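Local coordinates for protein NAD(P)H dehydrogenase (quinone) (Mycobacterium tuberculosis, PDB 1XDI) that uses FAD to reduce quinones such as menadione with electrons from NADH or NADPH, at residues A195-A200 with T355-R359. Sequence-based numbering, arbitrary orientation.
Sequences AEFVDA and TVFTR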
ATOM      1  N   ALA A 195      18.513 -31.662  15.277  1.00  6.79           N
ATOM      2  CA  ALA A 195      17.859 -32.204  14.113  1.00  5.49           C
ATOM      3  C   ALA A 195      18.696 -32.097  12.892  1.00  4.82           C
ATOM      4  O   ALA A 195      18.784 -33.060  12.111  1.00  5.02           O
ATOM      5  CB  ALA A 195      16.522 -31.540  13.882  1.00  6.85           C
ATOM      6  N   GLU A 196      19.318 -30.930  12.725  1.00  4.17           N
ATOM      7  CA  GLU A 196      20.138 -30.680  11.543  1.00  3.86           C
ATOM      8  C   GLU A 196      21.358 -31.619  11.423  1.00  3.38           C
ATOM      9  O   GLU A 196      21.633 -32.153  10.327  1.00  4.96           O
ATOM     10  CB  GLU A 196      20.582 -29.208  11.503  1.00  4.31           C
ATOM     11  CG  GLU A 196      19.495 -28.158  11.229  1.00  6.63           C
ATOM     12  CD  GLU A 196      20.019 -26.692  11.329  1.00  9.23           C
ATOM     13  OE1 GLU A 196      21.203 -26.500  11.741  1.00 12.39           O
ATOM     14  OE2 GLU A 196      19.260 -25.734  11.022  1.00  6.37           O
ATOM     15  N   PHE A 197      22.058 -31.849  12.529  1.00  1.00           N
ATOM     16  CA  PHE A 197      23.242 -32.709  12.531  1.00  2.16           C
ATOM     17  C   PHE A 197      22.884 -34.185  12.390  1.00  2.89           C
ATOM     18  O   PHE A 197      23.592 -34.923  11.714  1.00  3.41           O
ATOM     19  CB  PHE A 197      24.093 -32.471  13.800  1.00  1.00           C
ATOM     20  CG  PHE A 197      24.943 -31.220  13.734  1.00  1.00           C
ATOM     21  CD1 PHE A 197      25.897 -31.052  12.738  1.00  1.00           C
ATOM     22  CD2 PHE A 197      24.801 -30.221  14.662  1.00  1.00           C
ATOM     23  CE1 PHE A 197      26.705 -29.898  12.678  1.00  1.74           C
ATOM     24  CE2 PHE A 197      25.594 -29.065  14.622  1.00  1.49           C
ATOM     25  CZ  PHE A 197      26.551 -28.903  13.623  1.00  1.78           C
ATOM     26  N   VAL A 198      21.790 -34.625  13.015  1.00  2.28           N
ATOM     27  CA  VAL A 198      21.390 -35.994  12.877  1.00  1.73           C
ATOM     28  C   VAL A 198      21.215 -36.190  11.360  1.00  3.96           C
ATOM     29  O   VAL A 198      21.709 -37.169  10.774  1.00  5.38           O
ATOM     30  CB  VAL A 198      20.055 -36.222  13.587  1.00  3.10           C
ATOM     31  CG1 VAL A 198      19.331 -37.484  13.014  1.00  1.00           C
ATOM     32  CG2 VAL A 198      20.271 -36.299  15.086  1.00  1.00           C
ATOM     33  N   ASP A 199      20.515 -35.258  10.714  1.00  3.40           N
ATOM     34  CA  ASP A 199      20.285 -35.376   9.297  1.00  3.87           C
ATOM     35  C   ASP A 199      21.612 -35.383   8.543  1.00  4.58           C
ATOM     36  O   ASP A 199      21.866 -36.238   7.707  1.00  3.37           O
ATOM     37  CB  ASP A 199      19.412 -34.222   8.866  1.00  6.90           C
ATOM     38  CG  ASP A 199      18.966 -34.314   7.406  1.00  9.52           C
ATOM     39  OD1 ASP A 199      19.717 -34.795   6.515  1.00 11.11           O
ATOM     40  OD2 ASP A 199      17.852 -33.828   7.121  1.00 12.63           O
ATOM     41  N   ALA A 200      22.474 -34.412   8.815  1.00  6.34           N
ATOM     42  CA  ALA A 200      23.779 -34.366   8.127  1.00  6.88           C
ATOM     43  C   ALA A 200      24.595 -35.677   8.296  1.00  6.00           C
ATOM     44  O   ALA A 200      25.049 -36.253   7.317  1.00  5.47           O
ATOM     45  CB  ALA A 200      24.613 -33.138   8.634  1.00  7.97           C
ATOM     46  N   THR A 355      14.257 -21.010   9.078  1.00  6.60           N
ATOM     47  CA  THR A 355      14.303 -22.316   8.455  1.00  6.54           C
ATOM     48  C   THR A 355      15.165 -23.274   9.239  1.00  6.15           C
ATOM     49  O   THR A 355      16.081 -22.839   9.913  1.00  7.02           O
ATOM     50  CB  THR A 355      14.874 -22.278   7.039  1.00  7.64           C
ATOM     51  OG1 THR A 355      16.201 -22.808   7.076  1.00  9.28           O
ATOM     52  CG2 THR A 355      14.917 -20.854   6.460  1.00  6.17           C
ATOM     53  N   VAL A 356      14.844 -24.569   9.162  1.00  5.60           N
ATOM     54  CA  VAL A 356      15.591 -25.661   9.816  1.00  4.81           C
ATOM     55  C   VAL A 356      16.349 -26.211   8.644  1.00  3.92           C
ATOM     56  O   VAL A 356      15.737 -26.540   7.642  1.00  1.00           O
ATOM     57  CB  VAL A 356      14.667 -26.840  10.281  1.00  4.48           C
ATOM     58  CG1 VAL A 356      15.523 -28.018  10.770  1.00  5.33           C
ATOM     59  CG2 VAL A 356      13.737 -26.415  11.353  1.00  3.44           C
ATOM     60  N   PHE A 357      17.660 -26.326   8.744  1.00  5.53           N
ATOM     61  CA  PHE A 357      18.397 -26.855   7.587  1.00  6.75           C
ATOM     62  C   PHE A 357      18.590 -28.399   7.429  1.00  6.98           C
ATOM     63  O   PHE A 357      19.721 -28.897   7.452  1.00  7.23           O
ATOM     64  CB  PHE A 357      19.729 -26.117   7.458  1.00  4.52           C
ATOM     65  CG  PHE A 357      19.596 -24.726   6.901  1.00  2.55           C
ATOM     66  CD1 PHE A 357      19.546 -24.520   5.535  1.00  1.00           C
ATOM     67  CD2 PHE A 357      19.525 -23.612   7.757  1.00  1.85           C
ATOM     68  CE1 PHE A 357      19.431 -23.221   5.033  1.00  1.00           C
ATOM     69  CE2 PHE A 357      19.412 -22.315   7.250  1.00  1.00           C
ATOM     70  CZ  PHE A 357      19.367 -22.128   5.889  1.00  1.00           C
ATOM     71  N   THR A 358      17.474 -29.124   7.236  1.00  7.08           N
ATOM     72  CA  THR A 358      17.461 -30.584   7.044  1.00  8.90           C
ATOM     73  C   THR A 358      17.388 -30.843   5.554  1.00 11.33           C
ATOM     74  O   THR A 358      17.565 -29.919   4.754  1.00 11.28           O
ATOM     75  CB  THR A 358      16.197 -31.172   7.641  1.00  8.29           C
ATOM     76  OG1 THR A 358      15.252 -30.114   7.794  1.00  6.58           O
ATOM     77  CG2 THR A 358      16.442 -31.781   8.992  1.00  8.55           C
ATOM     78  N   ARG A 359      17.180 -32.096   5.160  1.00 12.92           N
ATOM     79  CA  ARG A 359      16.960 -32.348   3.736  1.00 15.24           C
ATOM     80  C   ARG A 359      15.679 -33.165   3.756  1.00 15.46           C
ATOM     81  O   ARG A 359      15.623 -34.284   4.292  1.00 15.96           O
ATOM     82  CB  ARG A 359      18.120 -33.080   3.033  1.00 17.80           C
ATOM     83  CG  ARG A 359      19.045 -32.093   2.217  1.00 24.46           C
ATOM     84  CD  ARG A 359      20.601 -32.348   2.322  1.00 28.42           C
ATOM     85  NE  ARG A 359      20.963 -32.617   3.716  1.00 32.83           N
ATOM     86  CZ  ARG A 359      22.055 -33.262   4.107  1.00 34.52           C
ATOM     87  NH1 ARG A 359      22.904 -33.697   3.176  1.00 36.37           N
ATOM     88  NH2 ARG A 359      22.276 -33.499   5.410  1.00 33.36           N
TER
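Glu196 runs alongside Phe357, the two side chains pointing the same way with carboxylate and ring planes 70° apart. OE2 of Glu196 lies at the edge of the ring, near its plane, and accepts a nearly straight hydrogen bond of 2.8 Å from Phe357 N, which meets it from above the carboxylate plane. Beyond CG the glutamate chain is extended, which carries the acid out from the helix to this amide, its CG passing 4.0 Å from CG1 of Val356. The other oxygen, OE1, forms a salt bridge with Lys52, an FAD-binding residue, while Phe357 itself touches the flavin cofactor; Glu196 thus lies in the second shell of the flavin site, holding the backbone of one pocket residue and pairing with the charge of another.

One turn along the helix, Asp199 repeats the pattern. With CG anti to the backbone N (chi1 -174°), its OD2 accepts a 2.7 Å hydrogen bond from Arg359 N on the syn side but tilted well out of the carboxylate plane, and OD1 forms a salt bridge of 3.1 Å with Arg359 NH2. The arginine chain bends back to make this second link, its guanidinium plane only 14° from that of the carboxylate. Arg236 also pairs with OD1, so two arginines share one acid. Thr358 crosses Asp199 at about a right angle, its methyl CG2 against the carboxylate.

Phe357 centres an inverse gamma turn where edge strand 353-356 of the dimerisation domain gives way to loop, tying that domain to helix 192-203, whose start overlaps a GxGxxG pattern consistent with a Rossmann-type dinucleotide-binding turn, with helices 48-64 and 223-235 packed around the contact.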